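PDB 4LK4: VESB protease from Vibrio cholerae, which probably cleaves peptide bonds as a secreted, trypsin-like serine endopeptidase of the S1 family. Local coordinates for residues A254-G257 and I258-L261; L278-T281 and G282-F285. The protein carries 1 engineered substitution. All coordinates share one frame; numbering follows the deposited sequence.

Contact 1: A254-G257 and I258-L261; sequences ANLG and IRPL
Strand 248-258 of the Ig-like domain ends here and passes into the loop that leads to strand 262-272, and Leu256 and Arg259 meet at this point. Arg259 folds its side chain back along the chain. NE gives a hydrogen bond to Leu256 O at 3.2 Å, with an N-H...O angle of 156°. The donor is tilted 23° from the carbonyl plane. A bend at chi2 (-85°) brings NE round to this oxygen. The same fold lays the guanidinium against the Leu256 side chain. Leu256 CB lies 3.6 Å from Arg259 NE, and Leu256 CD1 sits over the centre of one guanidinium face, 4.1 Å from Arg259 CZ. A second bond, within 254-257, comes from Asn255. Its OD1 accepts from Gly257 N at 2.6 Å, in the carbonyl plane. Gly257 has a positive phi, which favours glycine. On the sheet side, Gly257 and Arg259 both make backbone hydrogen bonds with Asp349 of strand 338-349, and Leu256 also packs on Val264 and Gln266. The Asn255 bond closes an Asx turn, placed where an inner strand of the Ig-like domain runs into a loop.

Contact 2: L278-T281 and G282-F285; sequences LTYT and GNTF
Tyr280 and Asn283 join the two halves of this stretch, which runs along strand 278-283 and just past its end. Tyr280 reaches across to the second half of the strand. With CG anti to the backbone N (chi1 -177°), the ring runs forward along the chain past Gly282. Its CE1 comes 3.1 Å from Gly282 O. At the far end, Tyr280 OH accepts from Asn283 ND2 at 2.8 Å. This bond is bent, at 137°, and the phenol ring is turned 38° from the amide. Phe285 CE2 approaches the same Tyr280 OH at 3.9 Å. Thr281 follows. Within 278-281 its OG1 gives a hydrogen bond to Thr279 O at 2.7 Å, standing above the carbonyl plane, and it is also bonded to Ser334 OG. Two residues, Thr281 and Gly282, are set against the single Ile332 of strand 324-335, a classic beta bulge. Beyond it, Asn283 OD1 takes Phe285 N at 3.2 Å in an Asx turn. The two ends of the Asn283 amide are thus both engaged, which should fix its rotation. Tyr280 OH also bonds Asp297 OD2, so the phenol oxygen joins an amide to a carboxylate and ties this strand to strand 292-297.

In the fold
Contacts 1 and 2 both lie in the Ig-like domain. Their centres lie 27 Å apart, and their nearest atoms are about 12 Å apart, so they do not touch. Both reach the same mixed sheet. Contact 1 lies at the end of strand 248-258, which pairs with strand 338-349. Contact 2 lies on strand 278-283, which pairs with strand 324-335. Strands 338-349 and 324-335 are neighbours, so they connect the two sites through the sheet. Each contact is at the surface, and the centre of each lies about 24 Å from the centre of the chain. One Asx turn sits at a strand end, the other just past a bulge.

Contact 1: A254-G257 and I258-L261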
loop_
_atom_site.group_PDB
_atom_site.type_symbol
_atom_site.label_atom_id
_atom_site.label_comp_id
_atom_site.label_asym_id
_atom_site.label_seq_id
_atom_site.Cartn_x
_atom_site.Cartn_y
_atom_site.Cartn_z
ATOM N N ALA A 254 5.891 -8.009 12.158
ATOM C CA ALA A 254 7.162 -8.633 12.427
ATOM C C ALA A 254 6.991 -10.062 12.014
ATOM O O ALA A 254 6.316 -10.818 12.686
ATOM C CB ALA A 254 7.487 -8.519 13.892
ATOM N N ASN A 255 7.539 -10.417 10.865
ATOM C CA ASN A 255 7.498 -11.801 10.417
ATOM C C ASN A 255 8.821 -12.451 10.744
ATOM O O ASN A 255 9.801 -12.178 10.077
ATOM C CB ASN A 255 7.247 -11.915 8.912
ATOM C CG ASN A 255 7.093 -13.368 8.459
ATOM O OD1 ASN A 255 7.725 -14.287 9.002
ATOM N ND2 ASN A 255 6.229 -13.583 7.475
ATOM N N LEU A 256 8.837 -13.322 11.748
ATOM C CA LEU A 256 10.073 -13.945 12.168
ATOM C C LEU A 256 10.431 -15.134 11.315
ATOM O O LEU A 256 11.456 -15.750 11.536
ATOM C CB LEU A 256 9.977 -14.387 13.620
ATOM C CG LEU A 256 9.481 -13.291 14.556
ATOM C CD1 LEU A 256 9.803 -13.694 15.972
ATOM C CD2 LEU A 256 10.065 -11.914 14.238
ATOM N N GLY A 257 9.578 -15.471 10.356
ATOM C CA GLY A 257 9.871 -16.553 9.431
ATOM C C GLY A 257 9.986 -17.838 10.212
ATOM O O GLY A 257 9.355 -17.987 11.260
ATOM N N ILE A 258 10.810 -18.758 9.720
ATOM C CA ILE A 258 10.893 -20.098 10.320
ATOM C C ILE A 258 11.715 -20.040 11.602
ATOM O O ILE A 258 12.753 -19.389 11.642
ATOM C CB ILE A 258 11.417 -21.155 9.315
ATOM C CG1 ILE A 258 10.510 -21.139 8.059
ATOM C CG2 ILE A 258 11.455 -22.538 9.967
ATOM C CD1 ILE A 258 10.695 -22.298 7.101
ATOM N N ARG A 259 11.205 -20.677 12.654
ATOM C CA ARG A 259 11.815 -20.599 13.983
ATOM C C ARG A 259 11.737 -21.953 14.686
ATOM O O ARG A 259 10.860 -22.759 14.343
ATOM C CB ARG A 259 11.132 -19.525 14.838
ATOM C CG ARG A 259 11.393 -18.102 14.375
ATOM C CD ARG A 259 12.683 -17.507 14.919
ATOM N NE ARG A 259 12.967 -16.218 14.278
ATOM C CZ ARG A 259 13.486 -15.137 14.877
ATOM N NH1 ARG A 259 13.810 -15.128 16.170
ATOM N NH2 ARG A 259 13.681 -14.032 14.159
ATOM N N PRO A 260 12.656 -22.211 15.657
ATOM C CA PRO A 260 12.480 -23.397 16.504
ATOM C C PRO A 260 11.390 -23.161 17.549
ATOM O O PRO A 260 10.942 -22.016 17.756
ATOM C CB PRO A 260 13.839 -23.537 17.208
ATOM C CG PRO A 260 14.326 -22.137 17.343
ATOM C CD PRO A 260 13.683 -21.309 16.227
ATOM N N LEU A 261 10.970 -24.240 18.198
ATOM C CA LEU A 261 10.071 -24.137 19.330
ATOM C C LEU A 261 10.696 -23.235 20.403
ATOM O O LEU A 261 11.923 -23.158 20.517
ATOM C CB LEU A 261 9.755 -25.537 19.892
ATOM C CG LEU A 261 8.510 -26.239 19.310
ATOM C CD1 LEU A 261 8.567 -26.362 17.792
ATOM C CD2 LEU A 261 8.314 -27.607 19.957
#

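Contact 2: L278-T281 and G282-F285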
loop_
_atom_site.group_PDB
_atom_site.type_symbol
_atom_site.label_atom_id
_atom_site.label_comp_id
_atom_site.label_asym_id
_atom_site.label_seq_id
_atom_site.Cartn_x
_atom_site.Cartn_y
_atom_site.Cartn_z
ATOM N N LEU A 278 -1.691 12.202 21.509
ATOM C CA LEU A 278 -2.379 10.917 21.435
ATOM C C LEU A 278 -2.463 10.334 22.838
ATOM O O LEU A 278 -1.508 10.469 23.599
ATOM C CB LEU A 278 -1.550 9.975 20.581
ATOM C CG LEU A 278 -2.209 9.343 19.372
ATOM C CD1 LEU A 278 -2.581 10.415 18.364
ATOM C CD2 LEU A 278 -1.245 8.327 18.791
ATOM N N THR A 279 -3.576 9.692 23.193
ATOM C CA THR A 279 -3.683 9.034 24.512
ATOM C C THR A 279 -4.031 7.566 24.337
ATOM O O THR A 279 -5.059 7.230 23.762
ATOM C CB THR A 279 -4.745 9.684 25.420
ATOM O OG1 THR A 279 -4.465 11.077 25.580
ATOM C CG2 THR A 279 -4.768 9.019 26.800
ATOM N N TYR A 280 -3.161 6.700 24.837
ATOM C CA TYR A 280 -3.374 5.259 24.787
ATOM C C TYR A 280 -4.574 4.911 25.649
ATOM O O TYR A 280 -4.570 5.164 26.835
ATOM C CB TYR A 280 -2.121 4.558 25.306
ATOM C CG TYR A 280 -2.102 3.048 25.266
ATOM C CD1 TYR A 280 -2.676 2.325 24.233
ATOM C CD2 TYR A 280 -1.424 2.355 26.236
ATOM C CE1 TYR A 280 -2.610 0.939 24.213
ATOM C CE2 TYR A 280 -1.335 0.981 26.220
ATOM C CZ TYR A 280 -1.927 0.268 25.212
ATOM O OH TYR A 280 -1.809 -1.113 25.258
ATOM N N THR A 281 -5.588 4.325 25.026
ATOM C CA THR A 281 -6.907 4.132 25.644
ATOM C C THR A 281 -7.422 2.698 25.553
ATOM O O THR A 281 -8.366 2.336 26.248
ATOM C CB THR A 281 -7.952 5.002 24.924
ATOM O OG1 THR A 281 -7.391 6.276 24.600
ATOM C CG2 THR A 281 -9.154 5.213 25.768
ATOM N N GLY A 282 -6.840 1.889 24.671
ATOM C CA GLY A 282 -7.241 0.488 24.559
ATOM C C GLY A 282 -6.308 -0.404 23.756
ATOM O O GLY A 282 -5.388 0.067 23.085
ATOM N N ASN A 283 -6.539 -1.707 23.865
ATOM C CA ASN A 283 -5.877 -2.670 23.017
ATOM C C ASN A 283 -6.710 -3.930 22.928
ATOM O O ASN A 283 -7.720 -4.017 23.574
ATOM C CB ASN A 283 -4.506 -2.977 23.546
ATOM C CG ASN A 283 -4.550 -3.479 24.949
ATOM O OD1 ASN A 283 -5.062 -4.563 25.215
ATOM N ND2 ASN A 283 -4.002 -2.702 25.862
ATOM N N THR A 284 -6.301 -4.878 22.094
ATOM C CA THR A 284 -7.049 -6.119 21.880
ATOM C C THR A 284 -6.283 -7.329 22.398
ATOM O O THR A 284 -6.560 -8.459 22.004
ATOM C CB THR A 284 -7.348 -6.322 20.386
ATOM O OG1 THR A 284 -6.156 -6.108 19.615
ATOM C CG2 THR A 284 -8.417 -5.341 19.937
ATOM N N PHE A 285 -5.322 -7.091 23.283
ATOM C CA PHE A 285 -4.500 -8.176 23.813
ATOM C C PHE A 285 -5.312 -9.296 24.454
ATOM O O PHE A 285 -4.970 -10.460 24.268
ATOM C CB PHE A 285 -3.492 -7.650 24.831
ATOM C CG PHE A 285 -2.436 -6.773 24.238
ATOM C CD1 PHE A 285 -1.831 -7.102 23.028
ATOM C CD2 PHE A 285 -2.021 -5.628 24.902
ATOM C CE1 PHE A 285 -0.833 -6.301 22.493
ATOM C CE2 PHE A 285 -1.023 -4.824 24.371
ATOM C CZ PHE A 285 -0.429 -5.163 23.157
#